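Local structure of leucine--tRNA ligase (Agrobacterium radiobacter, 5AH5) at residues B[76-81]-B[123-128]; B[82-87]-B[421-426]; B[415-420]-B[489-494]. The protein probably catalyses the ATP-dependent attachment of L-leucine to tRNA(Leu), as a class I aminoacyl-tRNA synthetase. All coordinates share one frame; numbering follows the deposited sequence.

Interaction 1: residues B[76-81]-B[123-128]; sequences GWDSFG and LATCSP. With LSS (5'-O-(L-leucylsulfamoyl)adenosine), chain I.
F80 turns a face of its ring to C126, whose CA stands over that face, offset toward the rim, in a CH-pi contact. C126 CB packs against F80 CE1 at 3.8 Å, while the sulfur turns to S79 and lies 3.3 Å from S79 OG. Next to this pair, T125 OG1 sits between its own backbone N and carbonyl carbon (chi1 63°), and from there it accepts a nearly straight hydrogen bond from S79 N, 3.1 Å from OG1. Two donors grip the carbonyl oxygen of W77: T125 N approaches almost in line with the C=O bond, whereas S79 OG, 3.3 Å from W77 O, comes from above the carbonyl plane. Both segments are loops of the class I synthetase catalytic domain, one leading into helix 82-91 and the other into helix 128-143, and a single beta bridge joins W77 to A124. A124 CB lies at the edge of the W77 indole, whose NE1 bonds to E122. D78 faces the active site. Its CG stands anti to the backbone N (chi1 -154°), and D78 OD2 accepts a hydrogen bond from N4, the amino group of the leucyl adenylate analogue LSS, 2.6 Å away. Water 1 lies 2.6 Å from D78 OD1, to which it probably donates. The same water accepts from F80 N and lies 2.9 Å from T125 OG1.

Interaction 2: residues B[82-87]-B[421-426]; sequences LPAENA and RYWGCP
E85 and W423 mark the closest approach of the two backbones, with 6.0 Å between their CA atoms. Residues 82-87 form the first turns of helix 82-91, whereas 421-426 is a loop that makes an inverse gamma turn centred on W423 before entering strand 425-432. The contact thus sets a helix of the class I synthetase catalytic domain against the approach to a strand that carries the zinc ligand C432. The extended E85 side chain, its CG anti to the backbone N (chi1 -171°), runs past W423, and E85 CD lies 3.5 Å from W423 CB. A84 CB touches the pyrrole part of the same indole, whose NE1 is bonded to S79 O. E85 also meets R421 in a salt bridge: R421 NH1 points straight at E85 OE1, 2.9 Å away. The oxygen lies in the guanidinium plane but is itself approached from above the carboxylate plane, the two planes being 65° apart. R421 NH1 also donates to N86 OD1 at 3.2 Å, again within the guanidinium plane. NH2 of the arginine pairs with E160, which also accepts from N86 ND2. L82 CD2 rests over the centre of the guanidinium face, 3.4 Å from R421 CZ. Water 2 donates to the second carboxylate oxygen, E85 OE2, at 2.6 Å and accepts from Y422 N.

Interaction 3: residues B[415-420]-B[489-494]; sequences WSISRQ and TFVDSS
The W415 indole directs its six-membered ring at the backbone of F490: the F490 carbonyl group lies at the ring edge, with F490 O 3.9 Å from W415 CZ2. S494 CB stands at the same edge near CH2, in the ring plane or close to it. One face of the indole carries I417 CG2, which sits 3.5 Å above the plane and toward the rim, and the ring of Y536 also stacks on the indole. A second flat group, the R419 guanidinium, has I417 O over one face, offset toward its rim. W415 reaches the other segment with CG anti to the backbone N (chi1 -178°). V491 CG2 touches both apolar residues of 415-420, 3.5 Å from I417 CG2 and 4.1 Å from W415 CZ2; the I417 and V491 side chains cross at about a right angle. The contact between the segments is van der Waals packing, and several polar groups bond within their own segment. In 489-494, S494 OG donates to V491 O at 2.8 Å, and S494 N bonds to the same oxygen. In 415-420, the R419 guanidinium folds back along its own strand, where NH2 donates to S416 O at 2.7 Å and NH1 to S418 O at 2.9 Å, the latter from above the carbonyl plane. R419 NE forms a salt bridge with D488. The contact lies beside the pocket of the leucyl-adenylate analogue in the class I catalytic domain: S493 touches the bound LSS, and the F490 side chain comes within about 4 Å of it. Strand 415-419 runs antiparallel between strands 182-191 and 486-487, helix 489-492 follows the latter after D488, and helix 533-546 packs on W415 and S494.

In the fold
From the N terminus, interaction 1 closes first, joining the loop after strand 70-72 of the parallel nucleotide-binding sheet to the loop before helix 128-143 across 41 residues that are mostly helical. Helix 82-91 begins at once after residues 76-81, and interaction 2 joins it to 421-426, more than 330 residues later in the chain and beyond the editing domain. It therefore crosses both interaction 1 and interaction 3, whose first segment, 415-420, directly adjoins 421-426. Interaction 3 then closes the loop containing the zinc-binding cysteines, in series with interaction 1. G81 N to W423 O joins interactions 1 and 2, while F80 and T125 lie against T489 and D492, bringing interaction 3 beside interaction 1.

Interaction 1: residues B[76-81]-B[123-128]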
loop_
_atom_site.group_PDB
_atom_site.type_symbol
_atom_site.label_atom_id
_atom_site.label_comp_id
_atom_site.label_asym_id
_atom_site.label_seq_id
_atom_site.Cartn_x
_atom_site.Cartn_y
_atom_site.Cartn_z
ATOM N N GLY B 76 -3.551 -11.941 8.695
ATOM C CA GLY B 76 -3.885 -11.693 10.088
ATOM C C GLY B 76 -4.845 -10.511 10.083
ATOM O O GLY B 76 -5.380 -10.133 9.026
ATOM N N TRP B 77 -5.063 -9.946 11.250
ATOM C CA TRP B 77 -6.306 -9.206 11.537
ATOM C C TRP B 77 -5.962 -7.871 12.153
ATOM O O TRP B 77 -5.333 -7.828 13.200
ATOM C CB TRP B 77 -7.146 -10.065 12.471
ATOM C CG TRP B 77 -7.273 -11.463 11.897
ATOM C CD1 TRP B 77 -6.681 -12.587 12.372
ATOM C CD2 TRP B 77 -7.888 -11.841 10.647
ATOM N NE1 TRP B 77 -7.021 -13.664 11.620
ATOM C CE2 TRP B 77 -7.745 -13.233 10.523
ATOM C CE3 TRP B 77 -8.568 -11.146 9.646
ATOM C CZ2 TRP B 77 -8.205 -13.938 9.410
ATOM C CZ3 TRP B 77 -9.076 -11.864 8.528
ATOM C CH2 TRP B 77 -8.884 -13.241 8.419
ATOM N N ASP B 78 -6.344 -6.786 11.482
ATOM C CA ASP B 78 -6.185 -5.409 12.001
ATOM C C ASP B 78 -7.448 -5.148 12.892
ATOM O O ASP B 78 -8.452 -4.642 12.438
ATOM C CB ASP B 78 -6.046 -4.458 10.830
ATOM C CG ASP B 78 -5.292 -3.183 11.147
ATOM O OD1 ASP B 78 -4.875 -2.977 12.292
ATOM O OD2 ASP B 78 -5.074 -2.368 10.189
ATOM N N SER B 79 -7.363 -5.495 14.193
ATOM C CA SER B 79 -8.504 -5.673 14.974
ATOM C C SER B 79 -8.715 -4.680 16.128
ATOM O O SER B 79 -9.664 -4.854 16.841
ATOM C CB SER B 79 -8.552 -7.153 15.415
ATOM O OG SER B 79 -7.313 -7.607 15.831
ATOM N N PHE B 80 -7.851 -3.674 16.308
ATOM C CA PHE B 80 -8.002 -2.645 17.306
ATOM C C PHE B 80 -8.364 -1.287 16.658
ATOM O O PHE B 80 -8.271 -1.091 15.425
ATOM C CB PHE B 80 -6.694 -2.437 18.107
ATOM C CG PHE B 80 -6.607 -3.197 19.470
ATOM C CD1 PHE B 80 -7.712 -3.432 20.283
ATOM C CD2 PHE B 80 -5.360 -3.561 19.960
ATOM C CE1 PHE B 80 -7.590 -4.087 21.511
ATOM C CE2 PHE B 80 -5.229 -4.161 21.206
ATOM C CZ PHE B 80 -6.328 -4.438 21.978
ATOM N N GLY B 81 -8.798 -0.379 17.523
ATOM C CA GLY B 81 -9.095 0.973 17.182
ATOM C C GLY B 81 -10.436 1.181 16.541
ATOM O O GLY B 81 -11.308 0.338 16.561
ATOM N N LEU B 123 -1.721 -13.632 12.907
ATOM C CA LEU B 123 -1.737 -12.812 14.100
ATOM C C LEU B 123 -2.979 -11.949 14.139
ATOM O O LEU B 123 -3.733 -11.821 13.161
ATOM C CB LEU B 123 -0.505 -11.915 14.209
ATOM C CG LEU B 123 -0.218 -10.986 13.027
ATOM C CD1 LEU B 123 -1.084 -9.698 13.083
ATOM C CD2 LEU B 123 1.233 -10.555 12.950
ATOM N N ALA B 124 -3.219 -11.381 15.310
ATOM C CA ALA B 124 -4.324 -10.447 15.479
ATOM C C ALA B 124 -3.796 -9.343 16.371
ATOM O O ALA B 124 -3.242 -9.642 17.419
ATOM C CB ALA B 124 -5.463 -11.177 16.108
ATOM N N THR B 125 -3.969 -8.085 15.988
ATOM C CA THR B 125 -3.338 -7.044 16.743
ATOM C C THR B 125 -3.963 -6.880 18.193
ATOM O O THR B 125 -3.387 -6.229 19.003
ATOM C CB THR B 125 -3.365 -5.740 16.003
ATOM O OG1 THR B 125 -4.707 -5.345 15.816
ATOM C CG2 THR B 125 -2.677 -5.905 14.503
ATOM N N CYS B 126 -5.092 -7.485 18.445
ATOM C CA CYS B 126 -5.767 -7.367 19.741
ATOM C C CYS B 126 -5.347 -8.495 20.670
ATOM O O CYS B 126 -5.735 -8.479 21.821
ATOM C CB CYS B 126 -7.280 -7.343 19.571
ATOM S SG CYS B 126 -8.020 -8.783 18.815
ATOM N N SER B 127 -4.567 -9.468 20.206
ATOM C CA SER B 127 -4.244 -10.571 21.082
ATOM C C SER B 127 -3.194 -10.145 22.119
ATOM O O SER B 127 -2.308 -9.243 21.852
ATOM C CB SER B 127 -3.820 -11.798 20.265
ATOM O OG SER B 127 -2.511 -11.530 19.812
ATOM N N PRO B 128 -3.274 -10.750 23.350
ATOM C CA PRO B 128 -2.279 -10.391 24.337
ATOM C C PRO B 128 -0.889 -10.561 23.856
ATOM O O PRO B 128 0.003 -9.740 24.199
ATOM C CB PRO B 128 -2.582 -11.349 25.500
ATOM C CG PRO B 128 -4.084 -11.554 25.398
ATOM C CD PRO B 128 -4.275 -11.671 23.908
HETATM C C1 LSS I . -7.374 -1.636 5.898
HETATM N N1 LSS I . -11.959 -2.499 -3.800
HETATM O O1 LSS I . -7.415 -0.750 5.073
HETATM S S1 LSS I . -9.450 -2.665 5.057
HETATM C C2 LSS I . -10.661 -2.794 -3.791
HETATM N N2 LSS I . -8.286 -2.587 5.990
HETATM O O2 LSS I . -7.677 -1.168 -0.208
HETATM N N3 LSS I . -9.954 -2.963 -2.652
HETATM O O3 LSS I . -5.730 -2.927 0.639
HETATM C C4 LSS I . -10.599 -2.834 -1.469
HETATM N N4 LSS I . -6.505 -2.565 8.048
HETATM O O4 LSS I . -8.692 -4.308 1.087
HETATM C C5 LSS I . -11.930 -2.441 -1.417
HETATM O O5 LSS I . -8.879 -2.913 3.586
HETATM C C6 LSS I . -12.609 -2.249 -2.608
HETATM N N6 LSS I . -13.927 -1.925 -2.563
HETATM C C7 LSS I . -3.640 -1.778 7.116
HETATM N N7 LSS I . -12.282 -2.340 -0.109
HETATM C C8 LSS I . -11.180 -2.609 0.644
HETATM C C9 LSS I . -4.898 -1.876 6.249
HETATM N N9 LSS I . -10.168 -2.938 -0.201
HETATM C CA LSS I . -6.267 -1.637 6.912
HETATM C C10 LSS I . -3.432 -0.311 7.524
HETATM C C11 LSS I . -2.445 -2.406 6.315
HETATM O O1A LSS I . -10.338 -1.506 4.892
HETATM C C21 LSS I . -8.796 -3.257 0.141
HETATM C C22 LSS I . -8.086 -2.100 0.751
HETATM C C23 LSS I . -6.911 -2.766 1.472
HETATM C C24 LSS I . -7.535 -4.087 1.869
HETATM C C25 LSS I . -8.102 -4.069 3.290
HETATM O O2A LSS I . -10.255 -3.846 5.286
HETATM O O HOH W 1 -5.358 -2.640 14.850
#

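Interaction 2: residues B[82-87]-B[421-426]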
loop_
_atom_site.group_PDB
_atom_site.type_symbol
_atom_site.label_atom_id
_atom_site.label_comp_id
_atom_site.label_asym_id
_atom_site.label_seq_id
_atom_site.Cartn_x
_atom_site.Cartn_y
_atom_site.Cartn_z
ATOM N N LEU B 82 -10.555 2.320 15.893
ATOM C CA LEU B 82 -11.830 2.845 15.520
ATOM C C LEU B 82 -12.671 1.969 14.681
ATOM O O LEU B 82 -13.853 1.858 14.970
ATOM C CB LEU B 82 -11.672 4.214 14.911
ATOM C CG LEU B 82 -11.054 5.241 15.811
ATOM C CD1 LEU B 82 -11.062 6.574 15.072
ATOM C CD2 LEU B 82 -11.849 5.369 17.114
ATOM N N PRO B 83 -12.075 1.258 13.663
ATOM C CA PRO B 83 -12.965 0.547 12.787
ATOM C C PRO B 83 -13.698 -0.614 13.368
ATOM O O PRO B 83 -14.939 -0.754 13.176
ATOM C CB PRO B 83 -12.068 0.150 11.577
ATOM C CG PRO B 83 -11.005 1.173 11.570
ATOM C CD PRO B 83 -10.754 1.470 13.041
ATOM N N ALA B 84 -12.967 -1.506 14.031
ATOM C CA ALA B 84 -13.636 -2.562 14.780
ATOM C C ALA B 84 -14.575 -1.950 15.842
ATOM O O ALA B 84 -15.674 -2.441 16.036
ATOM C CB ALA B 84 -12.619 -3.452 15.507
ATOM N N GLU B 85 -14.087 -0.954 16.548
ATOM C CA GLU B 85 -14.799 -0.473 17.773
ATOM C C GLU B 85 -16.178 0.155 17.389
ATOM O O GLU B 85 -17.230 -0.177 17.989
ATOM C CB GLU B 85 -13.944 0.482 18.600
ATOM C CG GLU B 85 -14.677 0.744 19.970
ATOM C CD GLU B 85 -13.960 1.643 20.910
ATOM O OE1 GLU B 85 -13.175 2.462 20.473
ATOM O OE2 GLU B 85 -14.180 1.525 22.152
ATOM N N ASN B 86 -16.162 1.025 16.368
ATOM C CA ASN B 86 -17.406 1.658 15.825
ATOM C C ASN B 86 -18.304 0.601 15.257
ATOM O O ASN B 86 -19.517 0.635 15.438
ATOM C CB ASN B 86 -17.057 2.762 14.786
ATOM C CG ASN B 86 -16.384 3.934 15.443
ATOM O OD1 ASN B 86 -16.553 4.139 16.642
ATOM N ND2 ASN B 86 -15.622 4.684 14.710
ATOM N N ALA B 87 -17.763 -0.431 14.616
ATOM C CA ALA B 87 -18.699 -1.400 14.040
ATOM C C ALA B 87 -19.364 -2.209 15.158
ATOM O O ALA B 87 -20.568 -2.591 15.100
ATOM C CB ALA B 87 -18.015 -2.301 13.057
ATOM N N ARG B 421 -9.913 6.231 23.985
ATOM C CA ARG B 421 -10.784 5.135 23.554
ATOM C C ARG B 421 -10.432 3.859 24.300
ATOM O O ARG B 421 -9.308 3.682 24.642
ATOM C CB ARG B 421 -10.511 4.937 22.063
ATOM C CG ARG B 421 -11.207 5.984 21.246
ATOM C CD ARG B 421 -12.510 5.304 20.969
ATOM N NE ARG B 421 -13.333 6.199 20.337
ATOM C CZ ARG B 421 -14.247 5.876 19.428
ATOM N NH1 ARG B 421 -14.550 4.624 19.073
ATOM N NH2 ARG B 421 -14.887 6.872 18.924
ATOM N N TYR B 422 -11.423 3.014 24.506
ATOM C CA TYR B 422 -11.280 1.711 25.101
ATOM C C TYR B 422 -10.524 0.683 24.189
ATOM O O TYR B 422 -9.585 0.000 24.645
ATOM C CB TYR B 422 -12.665 1.141 25.400
ATOM C CG TYR B 422 -12.690 -0.292 25.898
ATOM C CD1 TYR B 422 -12.320 -0.637 27.216
ATOM C CD2 TYR B 422 -13.146 -1.305 25.100
ATOM C CE1 TYR B 422 -12.372 -1.965 27.659
ATOM C CE2 TYR B 422 -13.137 -2.610 25.508
ATOM C CZ TYR B 422 -12.775 -2.934 26.829
ATOM O OH TYR B 422 -12.816 -4.258 27.230
ATOM N N TRP B 423 -10.926 0.592 22.915
ATOM C CA TRP B 423 -10.600 -0.581 22.117
ATOM C C TRP B 423 -9.338 -0.298 21.338
ATOM O O TRP B 423 -9.371 0.085 20.141
ATOM C CB TRP B 423 -11.789 -1.016 21.276
ATOM C CG TRP B 423 -11.543 -2.303 20.586
ATOM C CD1 TRP B 423 -11.411 -2.477 19.210
ATOM C CD2 TRP B 423 -11.356 -3.603 21.179
ATOM N NE1 TRP B 423 -11.187 -3.790 18.948
ATOM C CE2 TRP B 423 -11.115 -4.500 20.128
ATOM C CE3 TRP B 423 -11.328 -4.093 22.521
ATOM C CZ2 TRP B 423 -10.910 -5.875 20.342
ATOM C CZ3 TRP B 423 -11.109 -5.458 22.745
ATOM C CH2 TRP B 423 -10.873 -6.334 21.662
ATOM N N GLY B 424 -8.229 -0.383 22.072
ATOM C CA GLY B 424 -6.866 -0.281 21.490
ATOM C C GLY B 424 -5.847 -0.757 22.490
ATOM O O GLY B 424 -6.165 -1.124 23.663
ATOM N N CYS B 425 -4.612 -0.698 22.084
ATOM C CA CYS B 425 -3.518 -1.234 22.915
ATOM C C CYS B 425 -3.237 -0.296 24.085
ATOM O O CYS B 425 -2.907 0.864 23.840
ATOM C CB CYS B 425 -2.268 -1.353 22.063
ATOM S SG CYS B 425 -0.910 -2.141 22.923
ATOM N N PRO B 426 -3.309 -0.784 25.369
ATOM C CA PRO B 426 -2.972 0.136 26.426
ATOM C C PRO B 426 -1.579 0.685 26.355
ATOM O O PRO B 426 -0.678 -0.001 25.883
ATOM C CB PRO B 426 -3.232 -0.679 27.731
ATOM C CG PRO B 426 -4.200 -1.725 27.320
ATOM C CD PRO B 426 -3.819 -2.057 25.900
HETATM O O HOH W 2 -14.002 3.867 23.366
#

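Interaction 3: residues B[415-420]-B[489-494]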
loop_
_atom_site.group_PDB
_atom_site.type_symbol
_atom_site.label_atom_id
_atom_site.label_comp_id
_atom_site.label_asym_id
_atom_site.label_seq_id
_atom_site.Cartn_x
_atom_site.Cartn_y
_atom_site.Cartn_z
ATOM N N TRP B 415 3.435 12.765 15.110
ATOM C CA TRP B 415 2.343 11.805 15.062
ATOM C C TRP B 415 1.721 11.573 16.466
ATOM O O TRP B 415 2.345 10.894 17.293
ATOM C CB TRP B 415 2.984 10.524 14.578
ATOM C CG TRP B 415 2.085 9.345 14.384
ATOM C CD1 TRP B 415 0.749 9.339 14.332
ATOM C CD2 TRP B 415 2.514 8.014 14.187
ATOM N NE1 TRP B 415 0.292 8.049 14.142
ATOM C CE2 TRP B 415 1.374 7.224 14.045
ATOM C CE3 TRP B 415 3.767 7.409 14.115
ATOM C CZ2 TRP B 415 1.434 5.872 13.811
ATOM C CZ3 TRP B 415 3.836 6.044 13.900
ATOM C CH2 TRP B 415 2.657 5.290 13.745
ATOM N N SER B 416 0.510 12.094 16.696
ATOM C CA SER B 416 -0.340 11.747 17.854
ATOM C C SER B 416 -0.817 10.329 17.774
ATOM O O SER B 416 -1.576 9.999 16.852
ATOM C CB SER B 416 -1.672 12.511 17.887
ATOM O OG SER B 416 -1.454 13.862 17.897
ATOM N N ILE B 417 -0.488 9.551 18.792
ATOM C CA ILE B 417 -0.866 8.145 18.912
ATOM C C ILE B 417 -1.801 7.805 20.052
ATOM O O ILE B 417 -2.414 6.737 20.037
ATOM C CB ILE B 417 0.358 7.200 18.922
ATOM C CG1 ILE B 417 1.366 7.554 20.028
ATOM C CG2 ILE B 417 1.028 7.287 17.560
ATOM C CD1 ILE B 417 2.376 6.458 20.335
ATOM N N SER B 418 -1.954 8.706 21.004
ATOM C CA SER B 418 -2.851 8.473 22.118
ATOM C C SER B 418 -4.303 8.796 21.776
ATOM O O SER B 418 -4.615 9.836 21.205
ATOM C CB SER B 418 -2.368 9.165 23.397
ATOM O OG SER B 418 -1.915 10.491 23.206
ATOM N N ARG B 419 -5.167 7.853 22.110
ATOM C CA ARG B 419 -6.567 7.912 21.783
ATOM C C ARG B 419 -7.381 7.742 23.070
ATOM O O ARG B 419 -7.080 6.862 23.861
ATOM C CB ARG B 419 -6.891 6.799 20.770
ATOM C CG ARG B 419 -6.041 6.941 19.508
ATOM C CD ARG B 419 -6.487 8.147 18.706
ATOM N NE ARG B 419 -5.688 8.253 17.487
ATOM C CZ ARG B 419 -4.622 8.999 17.360
ATOM N NH1 ARG B 419 -4.207 9.785 18.359
ATOM N NH2 ARG B 419 -3.955 8.978 16.206
ATOM N N GLN B 420 -8.442 8.524 23.234
ATOM C CA GLN B 420 -9.308 8.443 24.456
ATOM C C GLN B 420 -10.368 7.451 24.168
ATOM O O GLN B 420 -11.576 7.725 24.167
ATOM C CB GLN B 420 -9.883 9.807 24.896
ATOM C CG GLN B 420 -8.795 10.875 25.232
ATOM C CD GLN B 420 -7.914 11.258 23.997
ATOM O OE1 GLN B 420 -8.467 11.560 22.970
ATOM N NE2 GLN B 420 -6.582 11.209 24.100
ATOM N N THR B 489 -4.809 2.590 16.097
ATOM C CA THR B 489 -4.725 1.444 15.167
ATOM C C THR B 489 -3.523 1.496 14.181
ATOM O O THR B 489 -2.938 0.468 13.878
ATOM C CB THR B 489 -6.024 1.242 14.382
ATOM O OG1 THR B 489 -5.899 0.103 13.537
ATOM C CG2 THR B 489 -6.431 2.445 13.523
ATOM N N PHE B 490 -3.091 2.690 13.782
ATOM C CA PHE B 490 -1.951 2.786 12.888
ATOM C C PHE B 490 -0.595 2.524 13.533
ATOM O O PHE B 490 0.405 2.262 12.818
ATOM C CB PHE B 490 -1.970 4.085 12.083
ATOM C CG PHE B 490 -3.103 4.132 11.106
ATOM C CD1 PHE B 490 -3.011 3.424 9.890
ATOM C CD2 PHE B 490 -4.243 4.879 11.361
ATOM C CE1 PHE B 490 -4.018 3.516 8.957
ATOM C CE2 PHE B 490 -5.289 4.922 10.454
ATOM C CZ PHE B 490 -5.176 4.221 9.245
ATOM N N VAL B 491 -0.567 2.469 14.861
ATOM C CA VAL B 491 0.629 1.962 15.555
ATOM C C VAL B 491 0.680 0.478 15.312
ATOM O O VAL B 491 1.696 0.011 14.890
ATOM C CB VAL B 491 0.683 2.289 17.104
ATOM C CG1 VAL B 491 1.973 1.749 17.744
ATOM C CG2 VAL B 491 0.673 3.795 17.298
ATOM N N ASP B 492 -0.423 -0.253 15.511
ATOM C CA ASP B 492 -0.420 -1.688 15.328
ATOM C C ASP B 492 0.098 -2.045 13.895
ATOM O O ASP B 492 0.943 -2.910 13.697
ATOM C CB ASP B 492 -1.807 -2.279 15.430
ATOM C CG ASP B 492 -2.584 -1.922 16.762
ATOM O OD1 ASP B 492 -2.187 -1.050 17.570
ATOM O OD2 ASP B 492 -3.656 -2.515 16.904
ATOM N N SER B 493 -0.484 -1.390 12.915
ATOM C CA SER B 493 -0.273 -1.737 11.553
ATOM C C SER B 493 1.015 -1.140 11.000
ATOM O O SER B 493 1.306 -1.389 9.873
ATOM C CB SER B 493 -1.522 -1.333 10.731
ATOM O OG SER B 493 -1.802 0.046 10.793
ATOM N N SER B 494 1.782 -0.352 11.784
ATOM C CA SER B 494 2.997 0.195 11.308
ATOM C C SER B 494 4.180 -0.791 11.241
ATOM O O SER B 494 5.186 -0.466 10.618
ATOM C CB SER B 494 3.404 1.423 12.120
ATOM O OG SER B 494 3.827 1.062 13.431
#